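PDB 6R7V: mirolysin from Tannerella forsythia, which probably cleaves proteins as a zinc-dependent metallopeptidase of the pappalysin family, held latent as a zymogen by a cysteine switch. Local coordinates for residues 52-57 against 121-126; 126-131 against 155-160; 44-49 against 302-307. The protein carries 1 engineered substitution. All blocks are in the same frame, centred on the assembly; numbering follows the deposited sequence. Where two conformers were deposited one is given.

Contact 1: residues 52-57 against 121-126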
ATOM      1  N   HIS A  52       8.796 -10.144  -5.975  1.00 13.62           N
ATOM      2  CA  HIS A  52      10.178 -10.576  -5.810  1.00 13.45           C
ATOM      3  C   HIS A  52      10.340 -11.247  -4.479  1.00 15.73           C
ATOM      4  O   HIS A  52      10.382 -10.535  -3.470  1.00 14.95           O
ATOM      5  CB  HIS A  52      11.173  -9.411  -5.901  1.00 14.68           C
ATOM      6  CG  HIS A  52      11.041  -8.566  -7.121  1.00 16.93           C
ATOM      7  ND1 HIS A  52      11.448  -9.023  -8.355  1.00 18.88           N
ATOM      8  CD2 HIS A  52      10.589  -7.290  -7.253  1.00 16.72           C
ATOM      9  CE1 HIS A  52      11.208  -8.036  -9.211  1.00 17.84           C
ATOM     10  NE2 HIS A  52      10.712  -6.961  -8.584  1.00 16.29           N
ATOM     11  N   VAL A  53      10.448 -12.591  -4.458  1.00 14.90           N
ATOM     12  CA  VAL A  53      10.699 -13.306  -3.196  1.00 15.55           C
ATOM     13  C   VAL A  53      12.203 -13.357  -3.006  1.00 15.91           C
ATOM     14  O   VAL A  53      12.919 -13.896  -3.867  1.00 17.17           O
ATOM     15  CB  VAL A  53      10.068 -14.715  -3.180  1.00 18.15           C
ATOM     16  CG1 VAL A  53      10.307 -15.412  -1.837  1.00 18.84           C
ATOM     17  CG2 VAL A  53       8.574 -14.655  -3.497  1.00 16.83           C
ATOM     18  N   VAL A  54      12.691 -12.755  -1.900  1.00 14.71           N
ATOM     19  CA  VAL A  54      14.119 -12.718  -1.598  1.00 15.02           C
ATOM     20  C   VAL A  54      14.274 -13.521  -0.323  1.00 17.34           C
ATOM     21  O   VAL A  54      13.701 -13.157   0.703  1.00 17.05           O
ATOM     22  CB  VAL A  54      14.615 -11.250  -1.483  1.00 16.74           C
ATOM     23  CG1 VAL A  54      16.110 -11.216  -1.189  1.00 18.30           C
ATOM     24  CG2 VAL A  54      14.283 -10.437  -2.755  1.00 16.71           C
ATOM     25  N   TYR A  55      14.983 -14.650  -0.390  1.00 16.78           N
ATOM     26  CA  TYR A  55      14.969 -15.584   0.720  1.00 17.16           C
ATOM     27  C   TYR A  55      16.329 -16.049   1.128  1.00 19.55           C
ATOM     28  O   TYR A  55      17.175 -16.361   0.283  1.00 17.75           O
ATOM     29  CB  TYR A  55      14.061 -16.799   0.356  1.00 18.12           C
ATOM     30  CG  TYR A  55      14.539 -17.642  -0.808  1.00 18.06           C
ATOM     31  CD1 TYR A  55      14.240 -17.286  -2.123  1.00 20.86           C
ATOM     32  CD2 TYR A  55      15.273 -18.800  -0.594  1.00 18.08           C
ATOM     33  CE1 TYR A  55      14.728 -18.022  -3.200  1.00 23.29           C
ATOM     34  CE2 TYR A  55      15.758 -19.548  -1.660  1.00 18.89           C
ATOM     35  CZ  TYR A  55      15.463 -19.164  -2.962  1.00 24.60           C
ATOM     36  OH  TYR A  55      15.917 -19.922  -4.012  1.00 26.70           O
ATOM     37  N   ASN A  56      16.496 -16.209   2.442  1.00 16.32           N
ATOM     38  CA  ASN A  56      17.734 -16.682   3.056  1.00 17.60           C
ATOM     39  C   ASN A  56      17.556 -18.109   3.563  1.00 20.41           C
ATOM     40  O   ASN A  56      18.533 -18.768   3.906  1.00 21.54           O
ATOM     41  CB  ASN A  56      18.105 -15.729   4.205  1.00 21.13           C
ATOM     42  CG  ASN A  56      19.294 -16.115   5.050  1.00 28.82           C
ATOM     43  OD1 ASN A  56      19.173 -16.324   6.277  1.00 30.07           O
ATOM     44  ND2 ASN A  56      20.463 -16.244   4.416  1.00 24.72           N
ATOM     45  N   ASN A  57      16.320 -18.601   3.612  1.00 19.55           N
ATOM     46  CA  ASN A  57      16.000 -19.946   4.091  1.00 19.14           C
ATOM     47  C   ASN A  57      14.648 -20.405   3.506  1.00 21.84           C
ATOM     48  O   ASN A  57      13.970 -19.642   2.818  1.00 19.20           O
ATOM     49  CB  ASN A  57      16.023 -19.988   5.642  1.00 21.13           C
ATOM     50  CG  ASN A  57      15.046 -19.055   6.307  1.00 21.95           C
ATOM     51  OD1 ASN A  57      13.902 -18.893   5.866  1.00 25.05           O
ATOM     52  ND2 ASN A  57      15.491 -18.399   7.373  1.00 24.77           N
ATOM     53  N   THR A 121      15.012 -15.052  -5.516  1.00 17.08           N
ATOM     54  CA  THR A 121      16.412 -14.689  -5.343  1.00 17.25           C
ATOM     55  C   THR A 121      16.887 -15.185  -4.009  1.00 20.01           C
ATOM     56  O   THR A 121      16.408 -14.726  -2.973  1.00 19.07           O
ATOM     57  CB  THR A 121      16.617 -13.163  -5.430  1.00 23.06           C
ATOM     58  OG1 THR A 121      15.995 -12.668  -6.622  1.00 22.31           O
ATOM     59  CG2 THR A 121      18.118 -12.759  -5.372  1.00 24.28           C
ATOM     60  N   SER A 122      17.857 -16.113  -4.020  1.00 19.99           N
ATOM     61  CA  SER A 122      18.456 -16.560  -2.770  1.00 20.40           C
ATOM     62  C   SER A 122      19.452 -15.481  -2.338  1.00 21.99           C
ATOM     63  O   SER A 122      20.031 -14.768  -3.184  1.00 23.05           O
ATOM     64  CB  SER A 122      19.110 -17.927  -2.932  1.00 25.81           C
ATOM     65  OG  SER A 122      20.241 -17.871  -3.777  1.00 38.54           O
ATOM     66  N   THR A 123      19.585 -15.294  -1.026  1.00 19.12           N
ATOM     67  CA  THR A 123      20.455 -14.263  -0.490  1.00 19.11           C
ATOM     68  C   THR A 123      21.165 -14.720   0.758  1.00 22.24           C
ATOM     69  O   THR A 123      20.654 -15.570   1.490  1.00 20.76           O
ATOM     70  CB  THR A 123      19.636 -12.969  -0.210  1.00 23.33           C
ATOM     71  OG1 THR A 123      20.522 -11.918   0.184  1.00 20.90           O
ATOM     72  CG2 THR A 123      18.556 -13.147   0.869  1.00 20.21           C
ATOM     73  N   SER A 124      22.316 -14.096   1.015  1.00 21.02           N
ATOM     74  CA  SER A 124      23.096 -14.235   2.224  1.00 21.44           C
ATOM     75  C   SER A 124      22.613 -13.233   3.288  1.00 24.21           C
ATOM     76  O   SER A 124      22.986 -13.394   4.452  1.00 24.73           O
ATOM     77  CB  SER A 124      24.570 -13.979   1.913  1.00 24.67           C
ATOM     78  OG  SER A 124      25.144 -15.072   1.212  1.00 30.69           O
ATOM     79  N   THR A 125      21.829 -12.187   2.913  1.00 20.14           N
ATOM     80  CA  THR A 125      21.353 -11.207   3.870  1.00 19.92           C
ATOM     81  C   THR A 125      20.329 -11.866   4.796  1.00 25.71           C
ATOM     82  O   THR A 125      19.367 -12.465   4.319  1.00 25.04           O
ATOM     83  CB  THR A 125      20.780 -10.008   3.114  1.00 26.25           C
ATOM     84  OG1 THR A 125      21.826  -9.440   2.336  1.00 27.50           O
ATOM     85  CG2 THR A 125      20.196  -8.963   4.036  1.00 23.96           C
ATOM     86  N   GLU A 126      20.553 -11.783   6.110  1.00 24.42           N
ATOM     87  CA  GLU A 126      19.615 -12.384   7.069  1.00 25.14           C
ATOM     88  C   GLU A 126      18.365 -11.537   7.272  1.00 27.22           C
ATOM     89  O   GLU A 126      17.260 -12.081   7.358  1.00 26.47           O
ATOM     90  CB  GLU A 126      20.301 -12.609   8.411  1.00 26.68           C
ATOM     91  CG  GLU A 126      21.120 -13.887   8.444  1.00 42.63           C
ATOM     92  CD  GLU A 126      21.329 -14.469   9.828  1.00 73.60           C
ATOM     93  OE1 GLU A 126      21.344 -15.717   9.943  1.00 83.07           O
ATOM     94  OE2 GLU A 126      21.463 -13.689  10.800  1.00 66.68           O
TER
HETATM   95  O   HOH W   1      13.380 -12.141  -6.189  1.00 19.57           O
HETATM   96  O   HOH W   2      17.047 -14.758   7.556  1.00 25.86           O
HETATM   97  O   HOH W   3      20.781 -18.259   1.689  1.00 43.22           O
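Val54 pairs with Thr121 and Tyr55 with Ser122 as bridges between neighbouring parallel strands. Three backbone bonds join them. Thr121 N donates to Val53 O at 2.9 Å. Tyr55 N donates to Thr121 O at 3.0 Å. The third, from Thr123 N to Tyr55 O, carries the ladder past the end of the second strand. A water bridges Val53 O and Thr121 OG1 beside the first bond.

These are the C-terminal ends of strands 45-55 and 118-122 in the mixed sheet of this metzincin zymogen. Strand 45-55 also pairs with strand 152-157 on its other edge.

The Tyr55 ring lies over the backbone of Ser122. Its CG sits between the backbone N and the carbonyl carbon (chi1 64°), which starts the ring off close to its own main chain. Ser122 CA stands over one face of the Tyr55 ring, 4.0 Å from the ring centroid, as a CH-pi contact. Ser122 CB lies near the phenol end, 3.9 Å from Tyr55 CZ. On the sheet face that carries Val54 and Thr121, Val54 CG1 meets Thr123 CG2 at 3.7 Å.

Past the strands, Asn56 takes over. Its CG, anti to the backbone N (chi1 175°), carries the amide out beside Thr123. Asn56 ND2 donates to Thr123 O at 3.0 Å, with an almost straight N-H...O angle of 176°. The acceptor lies in the plane of the amide. A water donates to both Asn56 O and Thr123 O and adds a second link. Thr123 OG1 accepts from Thr125 N in an ST turn and is also hydrogen-bonded to Gly141 O, which ties the turn to a further loop.

Contact 2: residues 126-131 against 155-160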
ATOM      1  N   GLU A 126      20.553 -11.783   6.110  1.00 24.42           N
ATOM      2  CA  GLU A 126      19.615 -12.384   7.069  1.00 25.14           C
ATOM      3  C   GLU A 126      18.365 -11.537   7.272  1.00 27.22           C
ATOM      4  O   GLU A 126      17.260 -12.081   7.358  1.00 26.47           O
ATOM      5  CB  GLU A 126      20.301 -12.609   8.411  1.00 26.68           C
ATOM      6  CG  GLU A 126      21.120 -13.887   8.444  1.00 42.63           C
ATOM      7  CD  GLU A 126      21.329 -14.469   9.828  1.00 73.60           C
ATOM      8  OE1 GLU A 126      21.344 -15.717   9.943  1.00 83.07           O
ATOM      9  OE2 GLU A 126      21.463 -13.689  10.800  1.00 66.68           O
ATOM     10  N   THR A 127      18.538 -10.219   7.372  1.00 23.66           N
ATOM     11  CA  THR A 127      17.436  -9.299   7.610  1.00 22.13           C
ATOM     12  C   THR A 127      17.609  -8.052   6.743  1.00 23.18           C
ATOM     13  O   THR A 127      18.715  -7.495   6.742  1.00 23.83           O
ATOM     14  CB  THR A 127      17.375  -8.919   9.111  1.00 29.93           C
ATOM     15  OG1 THR A 127      17.388 -10.100   9.914  1.00 36.91           O
ATOM     16  CG2 THR A 127      16.149  -8.072   9.462  1.00 26.58           C
ATOM     17  N   PHE A 128      16.543  -7.602   6.043  1.00 19.59           N
ATOM     18  CA  PHE A 128      16.634  -6.420   5.199  1.00 18.07           C
ATOM     19  C   PHE A 128      16.258  -5.205   5.991  1.00 25.32           C
ATOM     20  O   PHE A 128      15.478  -5.288   6.945  1.00 25.48           O
ATOM     21  CB  PHE A 128      15.752  -6.572   3.964  1.00 18.16           C
ATOM     22  CG  PHE A 128      16.393  -7.538   2.996  1.00 17.91           C
ATOM     23  CD1 PHE A 128      16.121  -8.898   3.065  1.00 18.70           C
ATOM     24  CD2 PHE A 128      17.370  -7.106   2.100  1.00 19.02           C
ATOM     25  CE1 PHE A 128      16.779  -9.804   2.223  1.00 18.95           C
ATOM     26  CE2 PHE A 128      18.015  -8.004   1.249  1.00 19.35           C
ATOM     27  CZ  PHE A 128      17.693  -9.345   1.288  1.00 18.31           C
ATOM     28  N   SER A 129      16.805  -4.071   5.581  1.00 24.24           N
ATOM     29  CA  SER A 129      16.638  -2.794   6.249  1.00 25.01           C
ATOM     30  C   SER A 129      15.860  -1.822   5.383  1.00 26.85           C
ATOM     31  O   SER A 129      16.188  -1.628   4.210  1.00 24.91           O
ATOM     32  CB  SER A 129      18.016  -2.215   6.580  1.00 29.96           C
ATOM     33  OG  SER A 129      18.037  -0.803   6.690  1.00 40.55           O
ATOM     34  N   MET A 130      14.843  -1.190   5.974  1.00 26.13           N
ATOM     35  CA  MET A 130      14.073  -0.197   5.241  0.59 26.73           C
ATOM     36  C   MET A 130      14.960   0.988   4.895  1.00 33.54           C
ATOM     37  O   MET A 130      14.920   1.469   3.755  1.00 33.71           O
ATOM     38  CB  MET A 130      12.845   0.278   6.016  0.59 29.06           C
ATOM     39  CG  MET A 130      12.152   1.394   5.296  0.59 32.60           C
ATOM     40  SD  MET A 130      10.946   2.303   6.238  0.59 36.40           S
ATOM     41  CE  MET A 130      12.007   3.206   7.375  0.59 32.36           C
ATOM     42  N   GLU A 131      15.797   1.423   5.855  1.00 34.81           N
ATOM     43  CA  GLU A 131      16.752   2.530   5.775  1.00 36.86           C
ATOM     44  C   GLU A 131      17.686   2.419   4.558  1.00 40.72           C
ATOM     45  O   GLU A 131      17.899   3.412   3.859  1.00 41.59           O
ATOM     46  CB  GLU A 131      17.576   2.587   7.075  1.00 38.89           C
ATOM     47  CG  GLU A 131      16.742   2.871   8.323  1.00 52.54           C
ATOM     48  CD  GLU A 131      15.843   1.776   8.873  1.00 71.60           C
ATOM     49  OE1 GLU A 131      16.121   0.580   8.627  1.00 61.71           O
ATOM     50  OE2 GLU A 131      14.858   2.122   9.566  1.00 64.39           O
ATOM     51  N   TRP A 155       8.290  -6.538  -3.083  1.00 13.30           N
ATOM     52  CA  TRP A 155       9.364  -7.390  -2.578  1.00 14.10           C
ATOM     53  C   TRP A 155       8.874  -8.069  -1.326  1.00 15.72           C
ATOM     54  O   TRP A 155       8.197  -7.418  -0.511  1.00 15.43           O
ATOM     55  CB  TRP A 155      10.613  -6.554  -2.274  1.00 14.13           C
ATOM     56  CG  TRP A 155      11.345  -6.072  -3.473  1.00 14.15           C
ATOM     57  CD1 TRP A 155      12.448  -6.649  -4.035  1.00 16.09           C
ATOM     58  CD2 TRP A 155      11.157  -4.816  -4.151  1.00 14.00           C
ATOM     59  NE1 TRP A 155      12.914  -5.873  -5.078  1.00 14.39           N
ATOM     60  CE2 TRP A 155      12.113  -4.755  -5.190  1.00 16.47           C
ATOM     61  CE3 TRP A 155      10.229  -3.759  -4.022  1.00 15.02           C
ATOM     62  CZ2 TRP A 155      12.223  -3.643  -6.037  1.00 15.47           C
ATOM     63  CZ3 TRP A 155      10.314  -2.681  -4.889  1.00 15.65           C
ATOM     64  CH2 TRP A 155      11.327  -2.606  -5.856  1.00 15.86           C
ATOM     65  N   VAL A 156       9.160  -9.376  -1.179  1.00 14.69           N
ATOM     66  CA  VAL A 156       8.782 -10.147   0.002  1.00 14.58           C
ATOM     67  C   VAL A 156      10.048 -10.668   0.635  1.00 15.90           C
ATOM     68  O   VAL A 156      10.860 -11.282  -0.072  1.00 16.10           O
ATOM     69  CB  VAL A 156       7.834 -11.291  -0.390  1.00 16.01           C
ATOM     70  CG1 VAL A 156       7.441 -12.119   0.834  1.00 16.91           C
ATOM     71  CG2 VAL A 156       6.592 -10.745  -1.110  1.00 15.68           C
ATOM     72  N   CYS A 157      10.307 -10.321   1.904  1.00 14.04           N
ATOM     73  CA  CYS A 157      11.569 -10.668   2.523  1.00 14.46           C
ATOM     74  C   CYS A 157      11.439 -10.676   4.042  1.00 15.40           C
ATOM     75  O   CYS A 157      10.375 -10.310   4.579  1.00 14.84           O
ATOM     76  CB  CYS A 157      12.632  -9.658   2.090  1.00 15.06           C
ATOM     77  SG  CYS A 157      12.367  -7.994   2.756  1.00 17.48           S
ATOM     78  N   ASN A 158      12.546 -10.983   4.716  1.00 15.67           N
ATOM     79  CA  ASN A 158      12.585 -10.877   6.169  1.00 15.56           C
ATOM     80  C   ASN A 158      12.915  -9.434   6.574  1.00 18.78           C
ATOM     81  O   ASN A 158      14.040  -8.994   6.370  1.00 18.40           O
ATOM     82  CB  ASN A 158      13.612 -11.822   6.741  1.00 16.81           C
ATOM     83  CG  ASN A 158      13.681 -11.731   8.237  1.00 21.41           C
ATOM     84  OD1 ASN A 158      12.664 -11.469   8.893  1.00 21.15           O
ATOM     85  ND2 ASN A 158      14.881 -11.938   8.799  1.00 22.35           N
ATOM     86  N   LEU A 159      11.927  -8.699   7.140  1.00 19.20           N
ATOM     87  CA  LEU A 159      12.120  -7.339   7.641  1.00 18.79           C
ATOM     88  C   LEU A 159      12.381  -7.334   9.152  1.00 23.80           C
ATOM     89  O   LEU A 159      12.529  -6.266   9.739  1.00 26.11           O
ATOM     90  CB  LEU A 159      10.908  -6.468   7.306  1.00 18.11           C
ATOM     91  CG  LEU A 159      10.699  -6.181   5.826  1.00 20.11           C
ATOM     92  CD1 LEU A 159       9.413  -5.405   5.619  1.00 19.98           C
ATOM     93  CD2 LEU A 159      11.900  -5.403   5.243  1.00 21.39           C
ATOM     94  N   GLY A 160      12.457  -8.509   9.760  1.00 21.74           N
ATOM     95  CA  GLY A 160      12.806  -8.645  11.175  1.00 23.01           C
ATOM     96  C   GLY A 160      11.639  -8.875  12.105  1.00 31.75           C
ATOM     97  O   GLY A 160      10.530  -9.161  11.657  1.00 32.76           O
TER
HETATM   98  O   HOH W   4      14.129  -4.194   9.072  1.00 38.90           O
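The loop after strand 118-122 folds onto the end of strand 152-157, where an Asx turn at Asn158 meets it. Asn158 OD1 accepts from Gly160 N at 3.1 Å, with the donor well above the carbonyl plane. The other arm of the same amide reaches across. Asn158 ND2 donates to Glu126 O at 2.8 Å, and that acceptor lies close to the amide plane. Both ends of the amide are thus engaged, which limits its rotation. The backbone adds a bond from Phe128 N to Asn158 O, 2.9 Å long.

A water donates to Phe128 O and Leu159 O and bridges the two segments. Thr127 CG2 packs on the turn, 3.7 Å from Gly160 N. Gly160 has backbone angles that favour glycine.

Phe128 starts off toward the strand end, its CB leading the ring there. Phe128 CD1 meets Cys157 CB at 3.7 Å. Cys157 SG approaches the Phe128 ring obliquely, 4.8 Å from the ring centroid, as a sulfur-aromatic contact. Phe128 CB lies 4.2 Å from Leu159 CD2. Val54 of the neighbouring strand also touches Phe128, so the buried side chain joins the loop to two strands. The bond from OD1 to the backbone N two residues on is that of an Asx turn, here just after strand 152-157; the ND2 bond to the loop comes in addition to it.

Contact 3: residues 44-49 against 302-307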
ATOM      1  N   THR A  44     -11.724   0.941 -15.448  1.00 16.15           N
ATOM      2  CA  THR A  44     -10.925   0.114 -14.578  1.00 15.95           C
ATOM      3  C   THR A  44      -9.445   0.363 -14.810  1.00 18.33           C
ATOM      4  O   THR A  44      -8.991   0.445 -15.963  1.00 18.93           O
ATOM      5  CB  THR A  44     -11.253  -1.368 -14.774  1.00 20.61           C
ATOM      6  OG1 THR A  44     -12.650  -1.583 -14.574  1.00 18.82           O
ATOM      7  CG2 THR A  44     -10.508  -2.241 -13.781  1.00 18.82           C
ATOM      8  N   ILE A  45      -8.697   0.553 -13.707  1.00 14.75           N
ATOM      9  CA  ILE A  45      -7.257   0.755 -13.737  1.00 13.62           C
ATOM     10  C   ILE A  45      -6.636  -0.606 -13.495  1.00 16.62           C
ATOM     11  O   ILE A  45      -7.016  -1.277 -12.533  1.00 16.77           O
ATOM     12  CB  ILE A  45      -6.855   1.795 -12.664  1.00 16.05           C
ATOM     13  CG1 ILE A  45      -7.385   3.182 -13.051  1.00 17.01           C
ATOM     14  CG2 ILE A  45      -5.336   1.789 -12.447  1.00 19.11           C
ATOM     15  CD1 ILE A  45      -7.336   4.202 -11.902  1.00 17.85           C
ATOM     16  N   LEU A  46      -5.733  -1.037 -14.386  1.00 16.68           N
ATOM     17  CA  LEU A  46      -5.080  -2.335 -14.249  1.00 16.53           C
ATOM     18  C   LEU A  46      -3.616  -2.136 -13.877  1.00 18.47           C
ATOM     19  O   LEU A  46      -2.896  -1.394 -14.543  1.00 18.34           O
ATOM     20  CB  LEU A  46      -5.205  -3.111 -15.580  1.00 17.19           C
ATOM     21  CG  LEU A  46      -4.465  -4.450 -15.680  1.00 21.13           C
ATOM     22  CD1 LEU A  46      -4.905  -5.424 -14.597  1.00 21.43           C
ATOM     23  CD2 LEU A  46      -4.709  -5.068 -17.063  1.00 21.18           C
ATOM     24  N   ILE A  47      -3.179  -2.867 -12.860  1.00 16.19           N
ATOM     25  CA  ILE A  47      -1.816  -2.792 -12.369  1.00 15.07           C
ATOM     26  C   ILE A  47      -1.097  -4.109 -12.600  1.00 15.95           C
ATOM     27  O   ILE A  47      -1.396  -5.070 -11.891  1.00 15.28           O
ATOM     28  CB  ILE A  47      -1.807  -2.480 -10.847  1.00 17.56           C
ATOM     29  CG1 ILE A  47      -2.636  -1.237 -10.460  1.00 20.71           C
ATOM     30  CG2 ILE A  47      -0.350  -2.383 -10.304  1.00 17.64           C
ATOM     31  CD1 ILE A  47      -2.191  -0.003 -10.918  1.00 24.43           C
ATOM     32  N   PRO A  48      -0.103  -4.168 -13.518  1.00 15.04           N
ATOM     33  CA  PRO A  48       0.750  -5.377 -13.640  1.00 14.78           C
ATOM     34  C   PRO A  48       1.653  -5.477 -12.433  1.00 15.90           C
ATOM     35  O   PRO A  48       2.245  -4.475 -12.022  1.00 15.93           O
ATOM     36  CB  PRO A  48       1.598  -5.089 -14.906  1.00 15.47           C
ATOM     37  CG  PRO A  48       0.885  -3.942 -15.622  1.00 17.67           C
ATOM     38  CD  PRO A  48       0.318  -3.119 -14.470  1.00 15.56           C
ATOM     39  N   VAL A  49       1.759  -6.669 -11.835  1.00 13.40           N
ATOM     40  CA  VAL A  49       2.524  -6.858 -10.622  1.00 12.66           C
ATOM     41  C   VAL A  49       3.635  -7.858 -10.839  1.00 15.55           C
ATOM     42  O   VAL A  49       3.444  -8.893 -11.468  1.00 16.33           O
ATOM     43  CB  VAL A  49       1.580  -7.370  -9.485  1.00 14.94           C
ATOM     44  CG1 VAL A  49       2.352  -7.682  -8.192  1.00 15.02           C
ATOM     45  CG2 VAL A  49       0.462  -6.359  -9.199  1.00 15.93           C
ATOM     46  N   ILE A 302      -0.752   2.329 -20.153  1.00 25.40           N
ATOM     47  CA  ILE A 302      -0.563   2.225 -21.607  1.00 26.66           C
ATOM     48  C   ILE A 302      -0.270   0.768 -22.021  1.00 30.57           C
ATOM     49  O   ILE A 302      -0.881   0.258 -22.964  1.00 30.00           O
ATOM     50  CB  ILE A 302       0.530   3.206 -22.119  1.00 30.99           C
ATOM     51  CG1 ILE A 302       0.203   4.696 -21.761  1.00 33.02           C
ATOM     52  CG2 ILE A 302       0.753   3.064 -23.656  1.00 32.79           C
ATOM     53  CD1 ILE A 302      -1.114   5.303 -22.276  1.00 44.57           C
ATOM     54  N   TYR A 303       0.586   0.090 -21.278  1.00 28.70           N
ATOM     55  CA  TYR A 303       0.933  -1.267 -21.656  1.00 30.25           C
ATOM     56  C   TYR A 303       0.438  -2.311 -20.648  1.00 27.54           C
ATOM     57  O   TYR A 303       0.853  -3.460 -20.753  1.00 26.63           O
ATOM     58  CB  TYR A 303       2.465  -1.370 -21.845  1.00 34.94           C
ATOM     59  CG  TYR A 303       3.015  -0.280 -22.735  1.00 39.85           C
ATOM     60  CD1 TYR A 303       2.815  -0.311 -24.113  1.00 42.22           C
ATOM     61  CD2 TYR A 303       3.661   0.829 -22.193  1.00 42.22           C
ATOM     62  CE1 TYR A 303       3.272   0.718 -24.935  1.00 43.75           C
ATOM     63  CE2 TYR A 303       4.139   1.859 -23.008  1.00 43.58           C
ATOM     64  CZ  TYR A 303       3.940   1.800 -24.379  1.00 52.13           C
ATOM     65  OH  TYR A 303       4.364   2.834 -25.189  1.00 52.78           O
ATOM     66  N   ALA A 304      -0.502  -1.962 -19.723  1.00 23.61           N
ATOM     67  CA  ALA A 304      -0.934  -2.945 -18.723  1.00 22.31           C
ATOM     68  C   ALA A 304      -1.527  -4.218 -19.315  1.00 24.40           C
ATOM     69  O   ALA A 304      -1.202  -5.303 -18.834  1.00 22.52           O
ATOM     70  CB  ALA A 304      -1.928  -2.337 -17.748  1.00 22.38           C
ATOM     71  N   ASN A 305      -2.364  -4.102 -20.364  1.00 22.41           N
ATOM     72  CA  ASN A 305      -2.984  -5.274 -20.979  1.00 24.12           C
ATOM     73  C   ASN A 305      -1.936  -6.173 -21.603  1.00 27.79           C
ATOM     74  O   ASN A 305      -1.998  -7.379 -21.396  1.00 28.18           O
ATOM     75  CB  ASN A 305      -4.023  -4.887 -22.019  1.00 27.99           C
ATOM     76  CG  ASN A 305      -5.323  -4.403 -21.437  1.00 50.39           C
ATOM     77  OD1 ASN A 305      -5.922  -3.444 -21.931  1.00 51.73           O
ATOM     78  ND2 ASN A 305      -5.810  -5.070 -20.395  1.00 38.72           N
ATOM     79  N   GLU A 306      -0.982  -5.588 -22.361  1.00 25.09           N
ATOM     80  CA  GLU A 306       0.116  -6.288 -23.030  0.52 24.66           C
ATOM     81  C   GLU A 306       0.951  -7.093 -22.031  1.00 25.66           C
ATOM     82  O   GLU A 306       1.357  -8.213 -22.293  1.00 28.01           O
ATOM     83  CB  GLU A 306       1.025  -5.259 -23.732  0.52 26.48           C
ATOM     84  CG  GLU A 306       0.362  -4.540 -24.903  0.52 38.43           C
ATOM     85  CD  GLU A 306      -0.307  -3.203 -24.623  0.52 54.76           C
ATOM     86  OE1 GLU A 306      -1.065  -3.092 -23.630  0.52 37.63           O
ATOM     87  OE2 GLU A 306      -0.089  -2.265 -25.422  0.52 49.76           O
ATOM     88  N   LEU A 307       1.233  -6.489 -20.887  1.00 19.90           N
ATOM     89  CA  LEU A 307       2.108  -7.127 -19.913  1.00 18.81           C
ATOM     90  C   LEU A 307       1.430  -8.172 -19.030  1.00 21.21           C
ATOM     91  O   LEU A 307       2.159  -8.949 -18.404  1.00 19.96           O
ATOM     92  CB  LEU A 307       2.768  -6.068 -19.019  1.00 18.61           C
ATOM     93  CG  LEU A 307       3.650  -5.043 -19.786  1.00 23.35           C
ATOM     94  CD1 LEU A 307       4.151  -3.983 -18.841  1.00 24.30           C
ATOM     95  CD2 LEU A 307       4.812  -5.722 -20.533  1.00 24.27           C
TER
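Ala304, in the first turn of helix 304-307, comes up against Leu46 and Pro48 of strand 45-55, and the closest backbones are those of Pro48 and Ala304, with CA atoms 5.9 Å apart. No hydrogen bond joins the two segments.

Leu46 and Pro48, two residues apart on the strand, both set out from the backbone toward the helix. Ala304 CB packs against both. Ala304 CB lies 3.9 Å from Leu46 CG and the same distance from Pro48 CG. Leu46 CG is anti to the backbone N (chi1 174°), which places it beside this methyl. Ala304 CB also sits 3.5 Å from Leu46 O. This carbonyl accepts a hydrogen bond from Gln301 NE2 of the preceding helix 299-302, which gives this carbonyl of a buried residue a polar partner.

The proline ring continues the contact over the helix backbone, with Pro48 CG 3.7 Å from Ala304 CA. Further along the helix, Leu307 CB lies 4.4 Å from Pro48 CB. On the leucine side, Leu46 CD2 meets Asn305 ND2 at 3.5 Å, and the two side chains cross obliquely. This is a van der Waals contact of a methyl with the amide nitrogen, not a hydrogen bond.

Tyr303 occupies the N-cap position, and its carbonyl accepts from Leu307 N within the short helix. Met300 of helix 299-302 also covers Pro48, so two consecutive short helices near the C-terminus pack on strand 45-55, the first strand in the chain.

The small alanine lets the helix backbone come near the strand. With no direct polar bond between the segments, the contact rests on van der Waals packing and the burial of apolar surface.

In the fold
All three contacts reach the mixed sheet and involve strand 45-55 or its neighbour 152-157. Contact 1 uses the C-terminal end of strand 45-55 and contact 3 its beginning, with centres about 28 Å apart. Contacts 1 and 2 lie only about 9 Å apart, centre to centre, and share Glu126. Backbone pairing of His52 and Val54 with Val156 links them directly. Along the chain contact 1 closes before contact 2 opens. Both are nested inside the long loop closed by contact 3. The central strand thus connects turns at one end of the sheet with the C-terminal helical segment at the other.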